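Long-range contacts in uncharacterized protein (Chondromyces crocatus, PDB 6I86), which is of unknown molecular function but is encoded in the crocagin gene cluster and so probably takes part in making this ribosomally synthesised, post-translationally modified peptide: residues E5-I10 against R65-S70; S92-A97 against V109-P114. All blocks are in the same frame, centred on the assembly; numbering follows the deposited sequence. Where two conformers were deposited one is given.

Interaction 1. Residues E5-I10 against R65-S70; sequences EEVAEI and RCILRS
Arg-65 and Glu-9 form a salt bridge across an antiparallel strand pair, E5-I10 against R65-S70, that makes up one edge of a mixed five-stranded sheet. The arginine grips side-on: NE and NH2 both bond Glu-9 OE2, NH2 at 2.9 Å from the syn side and NE from the anti side, with OE2 in the guanidinium plane and both nitrogens on one face of the carboxylate. A bend at chi3 (-57°) sets NE toward the acid, while Val-7 CG1 packs on Arg-65 CG. An alanine at Arg-65 would probably leave the Glu-9 carboxylate without its counter-charge here and free to turn. Next along this face, Val-7 lies beside Ile-67, CG1 to CG1 4.0 Å.

Ala-8 and Cys-66 exchange two backbone bonds, the shorter running from Cys-66 N to Ala-8 O at 2.8 Å. Further on, a classic beta bulge sets Glu-5 and Glu-6 opposite Leu-68, whose O accepts from both their amides. On its other edge the 65-69 strand is paired with strand 148-154, through the backbones of Arg-65 and Ile-67. At the bulge the extended Glu-5 side chain crosses Leu-68, bringing OE1 to 3.2 Å from Leu-68 CG.

Interaction 2. Residues S92-A97 against V109-P114; sequences SGRLVA and VLTVPP
Leu-95 overlaps Val-109 obliquely, its CD2 resting 3.9 Å from Val-109 CG1. With CG anti to the backbone N (chi1 180°), the leucine lays CG and CD2 by the valine; the valine's other methyl, CG2, packs against Ala-97 CB. These residues belong to an antiparallel beta hairpin with a classic bulge: Val-109 and Leu-110 both face Leu-95. Its O takes a bond from Val-109 N at 2.9 Å and a weak one from Leu-110 N, while Leu-95 N donates to Leu-110 O.

Beyond the paired residues, where 109-111 ends and 94-97 has yet to begin, Val-112 N donates to Gly-93 O at 2.7 Å. Gly-93 has a positive phi (81°), and a beta carbon there would collide with Val-112 O, so the close approach of the two segments depends on the missing side chain. Just before it, Ser-92 OG accepts from Arg-94 N in an ST turn and also bonds Asp-22. On the other face Arg-94 crosses Thr-111, and a water joins the two, 2.8 Å from Arg-94 NH1 and 2.6 Å from Thr-111 OG1, which also bonds His-108.

Strand 107-111 is outermost in its four-stranded antiparallel sheet, and strand 94-99 lies between it and strand 17-22, where Phe-20 touches Leu-95 and Ala-97; Leu-95, Val-109 and Leu-110 in turn reach Cys-66 of strand 60-69.

How the interactions relate
Interactions 1 and 2 belong to different sheets that pack against each other, their centres 11 Å apart. Along the chain they come in series, E5-I10 with R65-S70 closing before S92-A97 with V109-P114 begins. They meet through the Glu-6, Ala-8 and Cys-66 face of interaction 1 and the second strand of interaction 2: Cys-66 CB lies 3.5 Å from Val-109 CG1, and Ala-8 CB is 3.3 Å from Val-109 O. Glu-6 reaches the loop that follows this strand, with OE2 3.5 Å from Val-112 CG1. The Glu-9 and Arg-65 salt bridge belongs to the other face of its sheet, away from this interface.

Interaction 1. Residues E5-I10 against R65-S70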
ATOM      1  N   GLU A   5      11.908  -1.180  11.744  1.00 19.95           N
ATOM      2  CA  GLU A   5      12.555   0.119  11.846  1.00 23.87           C
ATOM      3  C   GLU A   5      11.564   1.270  11.866  1.00 21.41           C
ATOM      4  O   GLU A   5      11.721   2.198  12.663  1.00 21.13           O
ATOM      5  CB  GLU A   5      13.547   0.296  10.692  1.00 23.77           C
ATOM      6  CG  GLU A   5      14.644  -0.768  10.679  1.00 20.02           C
ATOM      7  CD  GLU A   5      15.380  -0.847   9.356  1.00 24.54           C
ATOM      8  OE1 GLU A   5      14.721  -0.748   8.298  1.00 24.30           O
ATOM      9  OE2 GLU A   5      16.617  -1.006   9.371  1.00 26.58           O
ATOM     10  N   GLU A   6      10.538   1.225  11.018  1.00 18.95           N
ATOM     11  CA  GLU A   6       9.447   2.188  11.049  1.00 20.50           C
ATOM     12  C   GLU A   6       8.142   1.458  10.772  1.00 20.89           C
ATOM     13  O   GLU A   6       8.096   0.534   9.955  1.00 19.49           O
ATOM     14  CB  GLU A   6       9.646   3.318  10.030  1.00 18.20           C
ATOM     15  CG  GLU A   6      10.929   4.105  10.242  1.00 22.39           C
ATOM     16  CD  GLU A   6      11.159   5.151   9.174  1.00 29.05           C
ATOM     17  OE1 GLU A   6      12.193   5.847   9.242  1.00 36.46           O
ATOM     18  OE2 GLU A   6      10.305   5.285   8.273  1.00 31.90           O
ATOM     19  N   VAL A   7       7.085   1.858  11.477  1.00 18.68           N
ATOM     20  CA  VAL A   7       5.782   1.205  11.357  1.00 20.02           C
ATOM     21  C   VAL A   7       4.693   2.269  11.389  1.00 27.20           C
ATOM     22  O   VAL A   7       4.720   3.175  12.228  1.00 22.22           O
ATOM     23  CB  VAL A   7       5.537   0.167  12.476  1.00 23.42           C
ATOM     24  CG1 VAL A   7       4.222  -0.564  12.245  1.00 20.85           C
ATOM     25  CG2 VAL A   7       6.688  -0.831  12.568  1.00 23.28           C
ATOM     26  N   ALA A   8       3.728   2.151  10.477  1.00 17.26           N
ATOM     27  CA  ALA A   8       2.541   2.993  10.500  1.00 24.45           C
ATOM     28  C   ALA A   8       1.380   2.234   9.873  1.00 25.39           C
ATOM     29  O   ALA A   8       1.569   1.314   9.072  1.00 24.86           O
ATOM     30  CB  ALA A   8       2.764   4.323   9.768  1.00 21.85           C
ATOM     31  N   GLU A   9       0.168   2.633  10.253  1.00 23.62           N
ATOM     32  CA  GLU A   9      -1.051   2.050   9.714  1.00 22.07           C
ATOM     33  C   GLU A   9      -1.931   3.144   9.131  1.00 27.81           C
ATOM     34  O   GLU A   9      -2.001   4.253   9.670  1.00 22.88           O
ATOM     35  CB  GLU A   9      -1.844   1.284  10.785  1.00 28.75           C
ATOM     36  CG  GLU A   9      -1.137   0.072  11.359  1.00 45.40           C
ATOM     37  CD  GLU A   9      -1.925  -0.568  12.482  1.00 47.81           C
ATOM     38  OE1 GLU A   9      -3.100  -0.186  12.674  1.00 36.20           O
ATOM     39  OE2 GLU A   9      -1.373  -1.448  13.175  1.00 53.80           O
ATOM     40  N   ILE A  10      -2.599   2.822   8.027  1.00 22.32           N
ATOM     41  CA  ILE A  10      -3.607   3.693   7.439  1.00 22.60           C
ATOM     42  C   ILE A  10      -4.905   2.912   7.305  1.00 26.15           C
ATOM     43  O   ILE A  10      -4.910   1.689   7.124  1.00 26.22           O
ATOM     44  CB  ILE A  10      -3.179   4.263   6.068  1.00 27.11           C
ATOM     45  CG1 ILE A  10      -2.955   3.138   5.057  1.00 22.97           C
ATOM     46  CG2 ILE A  10      -1.929   5.121   6.209  1.00 26.85           C
ATOM     47  CD1 ILE A  10      -2.668   3.632   3.655  1.00 27.45           C
ATOM     48  N   ARG A  65      -1.131  -2.004   7.366  1.00 22.96           N
ATOM     49  CA  ARG A  65       0.073  -1.714   8.130  1.00 18.17           C
ATOM     50  C   ARG A  65       1.273  -1.740   7.196  1.00 18.51           C
ATOM     51  O   ARG A  65       1.434  -2.677   6.408  1.00 23.06           O
ATOM     52  CB  ARG A  65       0.259  -2.730   9.257  1.00 19.21           C
ATOM     53  CG  ARG A  65       1.537  -2.535  10.056  1.00 22.51           C
ATOM     54  CD  ARG A  65       1.630  -3.537  11.195  1.00 22.99           C
ATOM     55  NE  ARG A  65       0.479  -3.453  12.092  1.00 27.90           N
ATOM     56  CZ  ARG A  65       0.037  -4.464  12.832  1.00 26.59           C
ATOM     57  NH1 ARG A  65       0.652  -5.638  12.786  1.00 30.89           N
ATOM     58  NH2 ARG A  65      -1.017  -4.303  13.619  1.00 27.49           N
ATOM     59  N   CYS A  66       2.090  -0.691   7.253  0.63 19.36           N
ATOM     60  CA  CYS A  66       3.304  -0.597   6.455  0.63 19.07           C
ATOM     61  C   CYS A  66       4.508  -0.592   7.383  0.63 17.27           C
ATOM     62  O   CYS A  66       4.530   0.146   8.375  0.63 18.06           O
ATOM     63  CB  CYS A  66       3.303   0.657   5.584  0.63 19.02           C
ATOM     64  SG  CYS A  66       4.661   0.720   4.391  0.63 22.60           S
ATOM     65  N   ILE A  67       5.504  -1.412   7.062  1.00 19.63           N
ATOM     66  CA  ILE A  67       6.679  -1.594   7.901  1.00 21.56           C
ATOM     67  C   ILE A  67       7.928  -1.428   7.050  1.00 20.74           C
ATOM     68  O   ILE A  67       8.058  -2.062   5.997  1.00 19.92           O
ATOM     69  CB  ILE A  67       6.680  -2.979   8.577  1.00 23.85           C
ATOM     70  CG1 ILE A  67       5.422  -3.168   9.427  1.00 22.27           C
ATOM     71  CG2 ILE A  67       7.941  -3.174   9.410  1.00 17.36           C
ATOM     72  CD1 ILE A  67       5.169  -4.604   9.813  1.00 18.86           C
ATOM     73  N   LEU A  68       8.839  -0.573   7.504  1.00 19.25           N
ATOM     74  CA  LEU A  68      10.216  -0.604   7.035  1.00 21.30           C
ATOM     75  C   LEU A  68      10.981  -1.548   7.952  1.00 19.12           C
ATOM     76  O   LEU A  68      11.011  -1.346   9.173  1.00 22.32           O
ATOM     77  CB  LEU A  68      10.844   0.788   7.041  1.00 16.75           C
ATOM     78  CG  LEU A  68      12.344   0.812   6.736  1.00 21.82           C
ATOM     79  CD1 LEU A  68      12.611   0.467   5.277  1.00 18.36           C
ATOM     80  CD2 LEU A  68      12.954   2.158   7.092  1.00 23.00           C
ATOM     81  N   ARG A  69      11.564  -2.592   7.373  1.00 16.38           N
ATOM     82  CA  ARG A  69      12.238  -3.630   8.134  1.00 19.81           C
ATOM     83  C   ARG A  69      13.662  -3.774   7.612  1.00 20.62           C
ATOM     84  O   ARG A  69      13.958  -3.444   6.460  1.00 19.70           O
ATOM     85  CB  ARG A  69      11.477  -4.964   8.039  1.00 19.41           C
ATOM     86  CG  ARG A  69      11.693  -5.902   9.225  1.00 19.47           C
ATOM     87  CD  ARG A  69      10.923  -7.210   9.054  1.00 22.34           C
ATOM     88  NE  ARG A  69       9.500  -7.099   9.385  1.00 21.01           N
ATOM     89  CZ  ARG A  69       9.015  -6.955  10.616  1.00 20.67           C
ATOM     90  NH1 ARG A  69       9.832  -6.913  11.661  1.00 20.23           N
ATOM     91  NH2 ARG A  69       7.704  -6.866  10.804  1.00 17.85           N
ATOM     92  N   SER A  70      14.556  -4.253   8.479  1.00 18.54           N
ATOM     93  CA  SER A  70      15.954  -4.387   8.085  1.00 25.63           C
ATOM     94  C   SER A  70      16.165  -5.510   7.079  1.00 19.15           C
ATOM     95  O   SER A  70      17.171  -5.504   6.363  1.00 21.16           O
ATOM     96  CB  SER A  70      16.838  -4.624   9.310  1.00 18.43           C
ATOM     97  OG  SER A  70      16.637  -5.923   9.840  1.00 18.06           O
TER

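Interaction 2. Residues S92-A97 against V109-P114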
ATOM      1  N   SER A  92      12.331  10.169  -3.237  1.00 27.13           N
ATOM      2  CA  SER A  92      12.339  11.092  -2.110  1.00 29.77           C
ATOM      3  C   SER A  92      12.205  10.397  -0.763  1.00 32.11           C
ATOM      4  O   SER A  92      12.429  11.038   0.270  1.00 37.24           O
ATOM      5  CB  SER A  92      11.210  12.127  -2.254  1.00 28.17           C
ATOM      6  OG  SER A  92       9.947  11.546  -1.980  1.00 27.50           O
ATOM      7  N   GLY A  93      11.851   9.115  -0.744  1.00 28.57           N
ATOM      8  CA  GLY A  93      11.622   8.407   0.495  1.00 26.07           C
ATOM      9  C   GLY A  93      10.266   8.635   1.121  1.00 27.87           C
ATOM     10  O   GLY A  93       9.954   7.990   2.131  1.00 25.70           O
ATOM     11  N   ARG A  94       9.448   9.525   0.560  1.00 25.42           N
ATOM     12  CA  ARG A  94       8.126   9.822   1.103  1.00 27.77           C
ATOM     13  C   ARG A  94       7.119   8.870   0.466  1.00 29.14           C
ATOM     14  O   ARG A  94       6.707   9.057  -0.682  1.00 25.61           O
ATOM     15  CB  ARG A  94       7.757  11.278   0.852  1.00 24.80           C
ATOM     16  CG  ARG A  94       6.738  11.818   1.829  1.00 43.25           C
ATOM     17  CD  ARG A  94       6.376  13.253   1.519  1.00 46.50           C
ATOM     18  NE  ARG A  94       5.013  13.553   1.940  1.00 46.74           N
ATOM     19  CZ  ARG A  94       4.672  13.834   3.192  1.00 54.29           C
ATOM     20  NH1 ARG A  94       5.600  13.860   4.141  1.00 46.41           N
ATOM     21  NH2 ARG A  94       3.408  14.097   3.499  1.00 53.25           N
ATOM     22  N   LEU A  95       6.726   7.845   1.216  1.00 24.86           N
ATOM     23  CA  LEU A  95       5.761   6.857   0.751  1.00 26.03           C
ATOM     24  C   LEU A  95       4.353   7.353   1.055  1.00 24.37           C
ATOM     25  O   LEU A  95       4.025   7.634   2.212  1.00 21.80           O
ATOM     26  CB  LEU A  95       6.015   5.510   1.424  1.00 23.91           C
ATOM     27  CG  LEU A  95       5.083   4.365   1.047  1.00 23.50           C
ATOM     28  CD1 LEU A  95       5.292   3.964  -0.405  1.00 23.27           C
ATOM     29  CD2 LEU A  95       5.312   3.190   1.977  1.00 22.70           C
ATOM     30  N   VAL A  96       3.526   7.469   0.015  1.00 26.69           N
ATOM     31  CA  VAL A  96       2.156   7.946   0.147  1.00 26.20           C
ATOM     32  C   VAL A  96       1.223   6.987  -0.580  1.00 22.23           C
ATOM     33  O   VAL A  96       1.649   6.144  -1.373  1.00 25.06           O
ATOM     34  CB  VAL A  96       1.972   9.377  -0.398  1.00 33.55           C
ATOM     35  CG1 VAL A  96       2.927  10.339   0.283  1.00 31.99           C
ATOM     36  CG2 VAL A  96       2.195   9.392  -1.887  1.00 34.42           C
ATOM     37  N   ALA A  97      -0.072   7.144  -0.313  1.00 23.47           N
ATOM     38  CA  ALA A  97      -1.078   6.225  -0.818  1.00 21.96           C
ATOM     39  C   ALA A  97      -2.270   6.986  -1.376  1.00 26.26           C
ATOM     40  O   ALA A  97      -2.625   8.064  -0.888  1.00 26.32           O
ATOM     41  CB  ALA A  97      -1.549   5.261   0.278  1.00 24.12           C
ATOM     42  N   VAL A 109       2.177   7.708   4.384  1.00 26.91           N
ATOM     43  CA  VAL A 109       2.333   6.400   5.011  1.00 25.31           C
ATOM     44  C   VAL A 109       3.578   6.362   5.888  1.00 28.16           C
ATOM     45  O   VAL A 109       3.489   6.212   7.109  1.00 27.29           O
ATOM     46  CB  VAL A 109       2.367   5.281   3.948  1.00 23.36           C
ATOM     47  CG1 VAL A 109       2.542   3.947   4.619  1.00 27.72           C
ATOM     48  CG2 VAL A 109       1.109   5.307   3.092  1.00 28.59           C
ATOM     49  N   LEU A 110       4.752   6.494   5.277  1.00 26.92           N
ATOM     50  CA  LEU A 110       6.020   6.511   5.982  1.00 30.35           C
ATOM     51  C   LEU A 110       6.998   7.363   5.188  1.00 26.30           C
ATOM     52  O   LEU A 110       6.883   7.489   3.967  1.00 26.06           O
ATOM     53  CB  LEU A 110       6.588   5.093   6.166  1.00 27.02           C
ATOM     54  CG  LEU A 110       6.007   4.162   7.232  1.00 30.41           C
ATOM     55  CD1 LEU A 110       6.664   2.788   7.161  1.00 31.19           C
ATOM     56  CD2 LEU A 110       6.180   4.763   8.617  1.00 27.07           C
ATOM     57  N   THR A 111       7.957   7.954   5.891  1.00 24.62           N
ATOM     58  CA  THR A 111       9.114   8.574   5.260  1.00 26.36           C
ATOM     59  C   THR A 111      10.332   7.720   5.578  1.00 26.02           C
ATOM     60  O   THR A 111      10.714   7.586   6.745  1.00 29.02           O
ATOM     61  CB  THR A 111       9.322  10.013   5.733  1.00 29.00           C
ATOM     62  OG1 THR A 111       8.236  10.826   5.267  1.00 31.45           O
ATOM     63  CG2 THR A 111      10.631  10.564   5.182  1.00 31.42           C
ATOM     64  N   VAL A 112      10.925   7.136   4.544  1.00 25.30           N
ATOM     65  CA  VAL A 112      12.051   6.219   4.694  1.00 22.58           C
ATOM     66  C   VAL A 112      13.239   6.829   3.960  1.00 28.79           C
ATOM     67  O   VAL A 112      13.062   7.829   3.248  1.00 25.27           O
ATOM     68  CB  VAL A 112      11.694   4.824   4.155  1.00 23.51           C
ATOM     69  CG1 VAL A 112      10.545   4.225   4.956  1.00 23.77           C
ATOM     70  CG2 VAL A 112      11.346   4.906   2.676  1.00 22.38           C
ATOM     71  N   PRO A 113      14.454   6.304   4.110  1.00 30.23           N
ATOM     72  CA  PRO A 113      15.570   6.793   3.292  1.00 30.50           C
ATOM     73  C   PRO A 113      15.283   6.598   1.815  1.00 29.29           C
ATOM     74  O   PRO A 113      14.709   5.574   1.414  1.00 28.20           O
ATOM     75  CB  PRO A 113      16.750   5.923   3.749  1.00 31.63           C
ATOM     76  CG  PRO A 113      16.404   5.543   5.141  1.00 37.38           C
ATOM     77  CD  PRO A 113      14.913   5.354   5.142  1.00 25.91           C
ATOM     78  N   PRO A 114      15.655   7.563   0.976  1.00 31.34           N
ATOM     79  CA  PRO A 114      15.438   7.405  -0.465  1.00 34.07           C
ATOM     80  C   PRO A 114      16.198   6.201  -0.999  1.00 35.41           C
ATOM     81  O   PRO A 114      17.284   5.860  -0.523  1.00 28.68           O
ATOM     82  CB  PRO A 114      15.978   8.713  -1.055  1.00 39.88           C
ATOM     83  CG  PRO A 114      15.996   9.677   0.087  1.00 39.22           C
ATOM     84  CD  PRO A 114      16.258   8.862   1.312  1.00 33.88           C
TER
HETATM   85  O   HOH W   1      13.628  10.504   3.327  1.00 49.47           O
HETATM   86  O   HOH W   2       8.306  13.326   4.475  1.00 41.06           O